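Local coordinates for chlamydomonas reinhardtii THB1 (Chlamydomonas reinhardtii, PDB 6CII), which binds one heme in a truncated, 2-on-2 globin fold, here with cyanide bound, and probably binds oxygen, at residues Gly15-Ala18 and Ala19-Ala23; Ala55-Thr58 and Tyr59-Gly63; Glu113-Ala116 and Ile117-Ser120. All blocks are in the same frame, centred on the assembly; numbering follows the deposited sequence. Where two conformers were deposited one is given.

Contact 1 of 3, residues Gly15-Ala18 and Ala19-Ala23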
ATOM      1  N   GLY A  15       5.972   4.094 -13.992  1.00 15.90           N
ATOM      2  CA  GLY A  15       6.550   2.890 -14.554  1.00 15.89           C
ATOM      3  C   GLY A  15       5.609   1.712 -14.597  1.00 20.79           C
ATOM      4  O   GLY A  15       6.028   0.616 -14.993  1.00 18.05           O
ATOM      5  N   GLY A  16       4.359   1.893 -14.189  1.00 12.54           N
ATOM      6  CA  GLY A  16       3.367   0.858 -14.413  1.00 13.55           C
ATOM      7  C   GLY A  16       3.600  -0.388 -13.583  1.00 14.89           C
ATOM      8  O   GLY A  16       4.058  -0.338 -12.437  1.00 13.90           O
ATOM      9  N   GLU A  17       3.268  -1.535 -14.182  1.00  9.91           N
ATOM     10  CA  GLU A  17       3.184  -2.785 -13.429  1.00 10.05           C
ATOM     11  C   GLU A  17       4.532  -3.174 -12.818  1.00 10.68           C
ATOM     12  O   GLU A  17       4.596  -3.542 -11.645  1.00 12.51           O
ATOM     13  CB  GLU A  17       2.665  -3.906 -14.338  1.00 13.77           C
ATOM     14  CG  GLU A  17       2.559  -5.260 -13.663  1.00 17.84           C
ATOM     15  CD  GLU A  17       1.814  -6.246 -14.544  1.00 11.63           C
ATOM     16  OE1 GLU A  17       2.359  -6.589 -15.606  1.00 15.67           O
ATOM     17  OE2 GLU A  17       0.721  -6.671 -14.152  1.00 15.95           O
ATOM     18  N   ALA A  18       5.613  -3.109 -13.597  1.00 14.99           N
ATOM     19  CA  ALA A  18       6.914  -3.504 -13.056  1.00 15.07           C
ATOM     20  C   ALA A  18       7.262  -2.697 -11.809  1.00 13.61           C
ATOM     21  O   ALA A  18       7.774  -3.247 -10.825  1.00 14.35           O
ATOM     22  CB  ALA A  18       8.002  -3.321 -14.103  1.00 19.00           C
ATOM     23  N   ALA A  19       7.001  -1.391 -11.850  1.00 11.16           N
ATOM     24  CA  ALA A  19       7.322  -0.505 -10.727  1.00 11.41           C
ATOM     25  C   ALA A  19       6.466  -0.826  -9.501  1.00 12.36           C
ATOM     26  O   ALA A  19       6.978  -0.891  -8.370  1.00 12.02           O
ATOM     27  CB  ALA A  19       7.125   0.959 -11.138  1.00 12.60           C
ATOM     28  N   VAL A  20       5.145  -0.992  -9.693  1.00  9.81           N
ATOM     29  CA  VAL A  20       4.288  -1.259  -8.544  1.00  7.91           C
ATOM     30  C   VAL A  20       4.599  -2.629  -7.946  1.00 10.32           C
ATOM     31  O   VAL A  20       4.680  -2.780  -6.725  1.00 11.36           O
ATOM     32  CB  VAL A  20       2.798  -1.125  -8.911  1.00  7.47           C
ATOM     33  CG1 VAL A  20       1.907  -1.516  -7.706  1.00  9.31           C
ATOM     34  CG2 VAL A  20       2.508   0.311  -9.330  1.00 14.72           C
ATOM     35  N   GLU A  21       4.796  -3.643  -8.792  1.00 12.54           N
ATOM     36  CA  GLU A  21       5.098  -4.962  -8.255  0.55 10.86           C
ATOM     37  C   GLU A  21       6.401  -4.955  -7.462  1.00 10.00           C
ATOM     38  O   GLU A  21       6.458  -5.528  -6.370  1.00 11.29           O
ATOM     39  CB  GLU A  21       5.126  -5.992  -9.378  0.55 14.41           C
ATOM     40  CG  GLU A  21       3.735  -6.159 -10.009  0.55 16.23           C
ATOM     41  CD  GLU A  21       3.568  -7.441 -10.796  0.55 19.41           C
ATOM     42  OE1 GLU A  21       4.571  -7.948 -11.340  0.55 20.10           O
ATOM     43  OE2 GLU A  21       2.423  -7.935 -10.872  0.55 21.31           O
ATOM     44  N   LYS A  22       7.446  -4.294  -7.979  1.00  9.70           N
ATOM     45  CA  LYS A  22       8.698  -4.193  -7.240  1.00 10.29           C
ATOM     46  C   LYS A  22       8.496  -3.441  -5.929  1.00 13.40           C
ATOM     47  O   LYS A  22       8.993  -3.867  -4.878  1.00 10.39           O
ATOM     48  CB  LYS A  22       9.765  -3.504  -8.104  1.00 10.33           C
ATOM     49  CG  LYS A  22      11.111  -3.287  -7.406  1.00 15.81           C
ATOM     50  CD  LYS A  22      11.782  -4.599  -7.093  1.00 18.44           C
ATOM     51  CE  LYS A  22      13.263  -4.373  -6.749  1.00 24.30           C
ATOM     52  NZ  LYS A  22      13.892  -5.670  -6.398  1.00 29.52           N
ATOM     53  N   ALA A  23       7.759  -2.330  -5.967  1.00 10.20           N
ATOM     54  CA  ALA A  23       7.572  -1.557  -4.743  1.00  6.43           C
ATOM     55  C   ALA A  23       6.854  -2.385  -3.691  1.00 10.34           C
ATOM     56  O   ALA A  23       7.258  -2.396  -2.529  1.00  8.78           O
ATOM     57  CB  ALA A  23       6.800  -0.269  -5.035  1.00 11.50           C
TER
HETATM   58  O   HOH W   1      -0.038  -6.214 -11.763  1.00 20.62           O

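Contact 2 of 3, residues Ala55-Thr58 and Tyr59-Gly63. With HEM (protoporphyrin IX containing Fe), chain B.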
ATOM      1  N   ALA A  55      -2.936  -5.078  -6.557  1.00 10.61           N
ATOM      2  CA  ALA A  55      -4.217  -4.751  -7.187  1.00 11.74           C
ATOM      3  C   ALA A  55      -4.786  -3.458  -6.628  1.00 13.61           C
ATOM      4  O   ALA A  55      -5.294  -2.605  -7.381  1.00 11.85           O
ATOM      5  CB  ALA A  55      -5.210  -5.914  -7.005  1.00 15.73           C
ATOM      6  N   PHE A  56      -4.666  -3.269  -5.312  1.00  9.98           N
ATOM      7  CA  PHE A  56      -5.196  -2.059  -4.698  1.00 11.68           C
ATOM      8  C   PHE A  56      -4.418  -0.839  -5.143  1.00 11.74           C
ATOM      9  O   PHE A  56      -5.002   0.176  -5.538  1.00 11.53           O
ATOM     10  CB  PHE A  56      -5.169  -2.145  -3.176  1.00 11.62           C
ATOM     11  CG  PHE A  56      -5.674  -0.889  -2.535  1.00 16.54           C
ATOM     12  CD1 PHE A  56      -7.026  -0.604  -2.533  1.00 16.66           C
ATOM     13  CD2 PHE A  56      -4.795   0.044  -1.996  1.00 16.75           C
ATOM     14  CE1 PHE A  56      -7.505   0.594  -1.977  1.00 19.13           C
ATOM     15  CE2 PHE A  56      -5.273   1.236  -1.450  1.00 18.68           C
ATOM     16  CZ  PHE A  56      -6.619   1.495  -1.444  1.00 16.83           C
ATOM     17  N   MET A  57      -3.087  -0.907  -5.065  1.00  9.27           N
ATOM     18  CA  MET A  57      -2.268   0.237  -5.439  0.55 11.07           C
ATOM     19  C   MET A  57      -2.452   0.581  -6.909  1.00 11.36           C
ATOM     20  O   MET A  57      -2.508   1.760  -7.283  1.00 11.71           O
ATOM     21  CB  MET A  57      -0.798  -0.055  -5.146  0.55 10.80           C
ATOM     22  CG  MET A  57      -0.511  -0.255  -3.684  0.55 12.57           C
ATOM     23  SD  MET A  57      -0.582   1.318  -2.835  0.55 13.33           S
ATOM     24  CE  MET A  57      -0.189   0.837  -1.153  0.55 11.56           C
ATOM     25  N   THR A  58      -2.542  -0.444  -7.753  1.00 11.82           N
ATOM     26  CA  THR A  58      -2.774  -0.212  -9.177  1.00 10.85           C
ATOM     27  C   THR A  58      -4.056   0.588  -9.391  1.00 12.20           C
ATOM     28  O   THR A  58      -4.081   1.554 -10.169  1.00 12.18           O
ATOM     29  CB  THR A  58      -2.851  -1.564  -9.878  1.00  7.53           C
ATOM     30  OG1 THR A  58      -1.588  -2.241  -9.774  1.00 12.13           O
ATOM     31  CG2 THR A  58      -3.195  -1.381 -11.342  1.00 10.96           C
ATOM     32  N   TYR A  59      -5.117   0.204  -8.683  1.00 11.58           N
ATOM     33  CA  TYR A  59      -6.396   0.912  -8.762  1.00 14.76           C
ATOM     34  C   TYR A  59      -6.273   2.363  -8.293  1.00 15.74           C
ATOM     35  O   TYR A  59      -6.672   3.287  -9.015  1.00 14.75           O
ATOM     36  CB  TYR A  59      -7.451   0.164  -7.945  1.00 13.68           C
ATOM     37  CG  TYR A  59      -8.721   0.959  -7.760  1.00 16.26           C
ATOM     38  CD1 TYR A  59      -9.530   1.250  -8.844  1.00 23.28           C
ATOM     39  CD2 TYR A  59      -9.069   1.460  -6.518  1.00 18.42           C
ATOM     40  CE1 TYR A  59     -10.686   1.982  -8.696  1.00 28.06           C
ATOM     41  CE2 TYR A  59     -10.241   2.206  -6.356  1.00 24.95           C
ATOM     42  CZ  TYR A  59     -11.033   2.458  -7.451  1.00 30.93           C
ATOM     43  OH  TYR A  59     -12.185   3.202  -7.308  1.00 45.75           O
ATOM     44  N   VAL A  60      -5.746   2.597  -7.084  1.00 13.75           N
ATOM     45  CA  VAL A  60      -5.784   3.977  -6.587  1.00 12.24           C
ATOM     46  C   VAL A  60      -4.774   4.867  -7.294  1.00 10.14           C
ATOM     47  O   VAL A  60      -4.931   6.095  -7.273  1.00 13.42           O
ATOM     48  CB  VAL A  60      -5.577   4.082  -5.066  1.00 14.74           C
ATOM     49  CG1 VAL A  60      -6.731   3.357  -4.347  1.00 16.86           C
ATOM     50  CG2 VAL A  60      -4.194   3.556  -4.640  1.00 11.22           C
ATOM     51  N   PHE A  61      -3.736   4.301  -7.914  1.00 12.46           N
ATOM     52  CA  PHE A  61      -2.836   5.102  -8.737  1.00 11.29           C
ATOM     53  C   PHE A  61      -3.372   5.288 -10.156  1.00 13.09           C
ATOM     54  O   PHE A  61      -2.672   5.855 -10.990  1.00 11.97           O
ATOM     55  CB  PHE A  61      -1.422   4.485  -8.776  1.00 10.49           C
ATOM     56  CG  PHE A  61      -0.730   4.416  -7.401  1.00 10.88           C
ATOM     57  CD1 PHE A  61      -1.155   5.199  -6.337  1.00 10.20           C
ATOM     58  CD2 PHE A  61       0.358   3.576  -7.200  1.00 10.79           C
ATOM     59  CE1 PHE A  61      -0.526   5.118  -5.107  1.00 12.12           C
ATOM     60  CE2 PHE A  61       0.998   3.509  -5.955  1.00 11.02           C
ATOM     61  CZ  PHE A  61       0.530   4.280  -4.915  1.00 10.26           C
ATOM     62  N   GLY A  62      -4.595   4.834 -10.437  1.00 13.26           N
ATOM     63  CA  GLY A  62      -5.231   5.078 -11.725  1.00 14.64           C
ATOM     64  C   GLY A  62      -4.921   4.081 -12.821  1.00 16.05           C
ATOM     65  O   GLY A  62      -5.150   4.389 -13.996  1.00 19.77           O
ATOM     66  N   GLY A  63      -4.401   2.914 -12.485  1.00 13.91           N
ATOM     67  CA  GLY A  63      -3.989   1.917 -13.458  1.00 14.80           C
ATOM     68  C   GLY A  63      -5.002   0.852 -13.773  1.00 18.27           C
ATOM     69  O   GLY A  63      -4.737  -0.006 -14.624  1.00 23.59           O
TER
HETATM   70  CHA HEM B 201      -5.030  -6.480   4.232  1.00 10.16           C
HETATM   71  CHB HEM B 201      -4.241  -2.169   2.056  1.00 10.21           C
HETATM   72  CHC HEM B 201      -2.522  -0.394   6.326  1.00  9.43           C
HETATM   73  CHD HEM B 201      -2.437  -5.002   8.117  1.00 12.52           C
HETATM   74  C1A HEM B 201      -4.977  -5.446   3.327  1.00 11.67           C
HETATM   75  C2A HEM B 201      -5.421  -5.543   1.957  1.00 11.09           C
HETATM   76  C3A HEM B 201      -5.195  -4.372   1.366  1.00 10.73           C
HETATM   77  C4A HEM B 201      -4.590  -3.475   2.306  1.00 11.00           C
HETATM   78  CMA HEM B 201      -5.485  -3.953  -0.092  1.00 13.11           C
HETATM   79  CAA HEM B 201      -6.060  -6.821   1.364  1.00 14.43           C
HETATM   80  CBA HEM B 201      -7.560  -6.775   1.692  1.00 18.94           C
HETATM   81  CGA HEM B 201      -8.273  -7.880   0.968  1.00 19.92           C
HETATM   82  O1A HEM B 201      -8.690  -7.639  -0.190  1.00 22.88           O
HETATM   83  O2A HEM B 201      -8.400  -8.992   1.540  1.00 27.28           O
HETATM   84  C1B HEM B 201      -3.691  -1.358   3.036  1.00  9.90           C
HETATM   85  C2B HEM B 201      -3.245  -0.014   2.803  1.00 15.01           C
HETATM   86  C3B HEM B 201      -2.769   0.490   3.943  1.00 12.14           C
HETATM   87  C4B HEM B 201      -2.886  -0.521   4.981  1.00 10.16           C
HETATM   88  CMB HEM B 201      -3.331   0.700   1.439  1.00 15.07           C
HETATM   89  CAB HEM B 201      -2.213   1.921   4.053  1.00 15.53           C
HETATM   90  CBB HEM B 201      -1.325   2.275   4.976  1.00 20.24           C
HETATM   91  C1C HEM B 201      -2.361  -1.501   7.143  1.00 10.84           C
HETATM   92  C2C HEM B 201      -1.848  -1.487   8.501  1.00 11.55           C
HETATM   93  C3C HEM B 201      -1.844  -2.748   8.975  1.00 11.88           C
HETATM   94  C4C HEM B 201      -2.319  -3.632   7.938  1.00  9.25           C
HETATM   95  CMC HEM B 201      -1.444  -0.178   9.224  1.00 12.57           C
HETATM   96  CAC HEM B 201      -1.382  -3.291  10.357  1.00 11.55           C
HETATM   97  CBC HEM B 201      -0.232  -2.852  10.845  1.00 19.33           C
HETATM   98  C1D HEM B 201      -3.101  -5.762   7.158  1.00  8.92           C
HETATM   99  C2D HEM B 201      -3.264  -7.180   7.279  1.00 11.08           C
HETATM  100  C3D HEM B 201      -3.982  -7.620   6.222  1.00 10.88           C
HETATM  101  C4D HEM B 201      -4.305  -6.484   5.402  1.00  9.01           C
HETATM  102  CMD HEM B 201      -2.680  -8.026   8.434  1.00 14.78           C
HETATM  103  CAD HEM B 201      -4.381  -9.082   5.950  1.00 12.14           C
HETATM  104  CBD HEM B 201      -5.560  -9.458   6.848  1.00 18.74           C
HETATM  105  CGD HEM B 201      -5.935 -10.905   6.605  1.00 27.45           C
HETATM  106  O1D HEM B 201      -6.059 -11.665   7.598  1.00 33.45           O
HETATM  107  O2D HEM B 201      -6.115 -11.291   5.421  1.00 24.25           O
HETATM  108  NA  HEM B 201      -4.486  -4.161   3.492  1.00  9.51           N
HETATM  109  NB  HEM B 201      -3.443  -1.647   4.385  1.00 13.54           N
HETATM  110  NC  HEM B 201      -2.676  -2.835   6.842  1.00  9.03           N
HETATM  111  ND  HEM B 201      -3.747  -5.359   5.988  1.00  8.71           N
HETATM  112 FE   HEM B 201      -3.606  -3.523   5.158  1.00 11.65          FE

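Contact 3 of 3, residues Glu113-Ala116 and Ile117-Ser120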
ATOM      1  N   GLU A 113       2.648  12.469  -4.932  1.00  8.84           N
ATOM      2  CA  GLU A 113       1.288  12.151  -5.348  1.00  9.38           C
ATOM      3  C   GLU A 113       0.866  10.796  -4.794  1.00  9.30           C
ATOM      4  O   GLU A 113      -0.227  10.644  -4.235  1.00 11.10           O
ATOM      5  CB  GLU A 113       1.184  12.155  -6.871  1.00 10.75           C
ATOM      6  CG  GLU A 113      -0.270  11.973  -7.294  1.00 12.67           C
ATOM      7  CD  GLU A 113      -0.510  12.177  -8.781  1.00 16.09           C
ATOM      8  OE1 GLU A 113       0.435  12.553  -9.500  1.00 17.27           O
ATOM      9  OE2 GLU A 113      -1.664  11.958  -9.210  1.00 30.38           O
ATOM     10  N   ALA A 114       1.724   9.788  -4.977  1.00  8.38           N
ATOM     11  CA  ALA A 114       1.405   8.448  -4.502  1.00  9.13           C
ATOM     12  C   ALA A 114       1.168   8.460  -3.005  1.00 11.53           C
ATOM     13  O   ALA A 114       0.207   7.855  -2.504  1.00 12.45           O
ATOM     14  CB  ALA A 114       2.543   7.483  -4.872  1.00 10.14           C
ATOM     15  N   MET A 115       2.009   9.177  -2.271  1.00 10.13           N
ATOM     16  CA  MET A 115       1.876   9.115  -0.826  1.00  8.45           C
ATOM     17  C   MET A 115       0.667   9.905  -0.354  1.00 13.74           C
ATOM     18  O   MET A 115       0.076   9.565   0.675  1.00 13.49           O
ATOM     19  CB  MET A 115       3.163   9.606  -0.160  1.00 10.74           C
ATOM     20  CG  MET A 115       4.354   8.682  -0.368  1.00 12.60           C
ATOM     21  SD  MET A 115       4.085   6.917  -0.035  1.00 16.37           S
ATOM     22  CE  MET A 115       3.410   7.014   1.639  1.00 15.66           C
ATOM     23  N   ALA A 116       0.259  10.939  -1.095  1.00 11.34           N
ATOM     24  CA  ALA A 116      -0.986  11.616  -0.733  1.00 12.46           C
ATOM     25  C   ALA A 116      -2.190  10.722  -0.973  1.00 14.26           C
ATOM     26  O   ALA A 116      -3.166  10.764  -0.212  1.00 12.75           O
ATOM     27  CB  ALA A 116      -1.116  12.908  -1.524  1.00 13.17           C
ATOM     28  N   ILE A 117      -2.149   9.931  -2.041  1.00 10.80           N
ATOM     29  CA  ILE A 117      -3.206   8.959  -2.292  1.00  9.80           C
ATOM     30  C   ILE A 117      -3.247   7.915  -1.179  1.00 10.27           C
ATOM     31  O   ILE A 117      -4.325   7.571  -0.672  1.00 13.75           O
ATOM     32  CB  ILE A 117      -3.019   8.314  -3.677  1.00 11.41           C
ATOM     33  CG1 ILE A 117      -3.257   9.328  -4.782  1.00 11.83           C
ATOM     34  CG2 ILE A 117      -3.959   7.118  -3.824  1.00 13.91           C
ATOM     35  CD1 ILE A 117      -2.821   8.846  -6.138  1.00 14.85           C
ATOM     36  N   VAL A 118      -2.084   7.410  -0.762  1.00 12.51           N
ATOM     37  CA  VAL A 118      -2.075   6.516   0.394  1.00 13.58           C
ATOM     38  C   VAL A 118      -2.637   7.219   1.627  1.00 17.55           C
ATOM     39  O   VAL A 118      -3.377   6.623   2.418  1.00 15.99           O
ATOM     40  CB  VAL A 118      -0.661   5.975   0.638  1.00 17.91           C
ATOM     41  CG1 VAL A 118      -0.622   5.165   1.949  1.00 20.65           C
ATOM     42  CG2 VAL A 118      -0.244   5.143  -0.536  1.00 16.30           C
ATOM     43  N   ALA A 119      -2.301   8.498   1.819  1.00 13.33           N
ATOM     44  CA  ALA A 119      -2.866   9.195   2.970  1.00 13.40           C
ATOM     45  C   ALA A 119      -4.387   9.224   2.902  1.00 13.00           C
ATOM     46  O   ALA A 119      -5.061   9.167   3.943  1.00 15.81           O
ATOM     47  CB  ALA A 119      -2.308  10.615   3.060  1.00 12.06           C
ATOM     48  N   SER A 120      -4.943   9.321   1.697  1.00 13.73           N
ATOM     49  CA  SER A 120      -6.392   9.378   1.565  1.00 11.70           C
ATOM     50  C   SER A 120      -7.053   8.074   1.978  1.00 19.22           C
ATOM     51  O   SER A 120      -8.257   8.075   2.263  1.00 21.65           O
ATOM     52  CB  SER A 120      -6.778   9.741   0.132  1.00 16.13           C
ATOM     53  OG  SER A 120      -6.849   8.590  -0.693  1.00 26.13           O
TER

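Contact 1 of 3, residues Gly15-Ala18 and Ala19-Ala23
E17 and E21 stand one helical turn apart and run side by side, pointing the same way. E21 was modelled in two positions, and the account of the acid pair holds for one of them. In this conformer the carboxylate planes are turned 29° against each other. The touch itself is made further back, where E17 CG lies 3.7 Å from E21 CD. The two acid groups then come close, with E17 OE2 3.9 Å from E21 OE2. Two negative groups this close would probably repel, but a water bridges them. The water donates to E17 OE2 and, at 3.1 Å, to E21 OE2. This shared water probably eases the repulsion. E17 reaches this place with CG anti to the backbone N (chi1 179°) and an extended chain. E21 is turned differently, with CG beside its own N (chi1 -65°). That lays E21 CG 3.2 Å from E17 O, against the carbonyl that its own N-H uses.

The backbone under this pair is helical, near the start of helix 16-33. V20 N bonds G16 O, and K22 N bonds A18 O. E21 N bonds E17 O at 2.9 Å and nearly straight. V20 leans one methyl back, with CG2 3.5 Å from G16 O. G15 ends the preceding helix in a Schellman motif. Both G15 and G16 have positive phi, and a CB at G15 would crowd A19 CB and the preceding carbonyl O. The two glycines form the turn between helix 10-13 and helix 16-33, a Gly-Gly turn characteristic of truncated globins.

The acids lie on the exposed side, while V20 and A23 face inward. V20 packs on M57 and T58 of helix 46-60 and on Y11 of helix 10-13. A23 rests on T100 and L101 of helix 87-103.

Contact 2 of 3, residues Ala55-Thr58 and Tyr59-Gly63
F56 and V60, one turn apart, meet by a CH-pi contact. V60 CG1 sits over one face of the F56 ring, 3.9 Å from its centroid and 29° off the normal. Its nearest ring atom is F56 CZ. The ring gets there because CG is anti to the backbone N (chi1 178°), which swings it alongside the next turn. F56 also belongs to the heme pocket. Its CE2 lies 3.5 Å from the heme methyl CMB, and its CB touches the methyl CMA. The ring thus has V60 over one face and the heme methyl CMB near CE2. Y67 meets it edge-to-face.

The second side-chain pair is a Met-aromatic contact. M57 and F61 lie side by side and point the same way. In the conformer described, one of two modelled for M57, SD approaches the F61 ring obliquely, 4.5 Å from the centroid and 40° off the normal. F61 CG also leans on the backbone, 3.2 Å from M57 O. An alanine at F61 would remove the ring and is likely to leave the M57 sulfur, in this conformer, without its aromatic partner and open a gap beside it.

The backbone bonds carry the helix to its end. Y59 N, V60 N and F61 N bond the carbonyls of A55, F56 and M57. A Schellman motif then closes it: G63 N bonds T58 O at 2.7 Å, and G62 N bonds Y59 O. G62 is the C-prime residue, with positive phi. T58 OG1 bonds V54 O one turn back, which satisfies the hydroxyl within the helix.

This end of helix 46-60 is wedged among three others. M57 and T58 meet V20 of helix 16-33. F61 packs on L10 and Y11 of helix 10-13. V60 and F61 reach I117 of helix 108-126.

Contact 3 of 3, residues Glu113-Ala116 and Ile117-Ser120
E113 O takes the N-H of I117 at 3.0 Å. The side chain of E113 adds a salt bridge from OE1 to R13 NH2, which joins helix 108-126 to helix 10-13. The same i to i+4 backbone pattern continues with V118 N to A114 O, A119 N to M115 O and S120 N to A116 O. The last bends most, with an angle of 139° at the hydrogen. S120 adds a side-chain bond. Its OG donates to I117 O at 2.7 Å, in the carbonyl plane and on a lone pair. The hydroxyl reaches that oxygen because OG stands between the backbone N and the carbonyl carbon (chi1 86°).

I117 lies alongside E113, both pointing the same way. Its CG1 rests 3.3 Å from E113 O, and CD1 comes to 4.2 Å from E113 CG. The methylene part of the acid only brushes the end of the isoleucine, while its carboxylate goes to R13. V118 turns CG2 back to 3.4 Å from A114 O. M115 bends its chain round so that CE lies 4.3 Å from V118 CB, a loose touch.

Beyond the helix, A114 and I117 pack on L10 and F61. M115 meets A94 and D98 of helix 87-103, and V118 meets L97. The side chain of V118 comes to about 4 Å from the heme, between nearest atoms.

The chemistry is divided by side. The larger aliphatic groups and A114 face the neighbouring helices, F61 and the heme, while the small A116, A119 and S120 are exposed. The S120 hydroxyl is bonded within its own helix, whereas the E113 charge pairs with R13.

All three are local contacts within about two turns of one chain segment, and each is only partly buried. Contact 2 is the middle one and touches both others. Contacts 1 and 3 do not touch; their nearest atoms are about 8 Å apart. Contacts 2 and 3 reach toward the heme, while contact 1 does not: its V20 side chain is about 11 Å from it. Contact 1 is the most polar at its side chains, with paired acids and water on the surface. Contact 2 is mostly aromatic and apolar. Contact 3 mixes aliphatic packing with a salt bridge. Contact 1 lies near a helix start, contact 2 at a helix end and contact 3 within a helix.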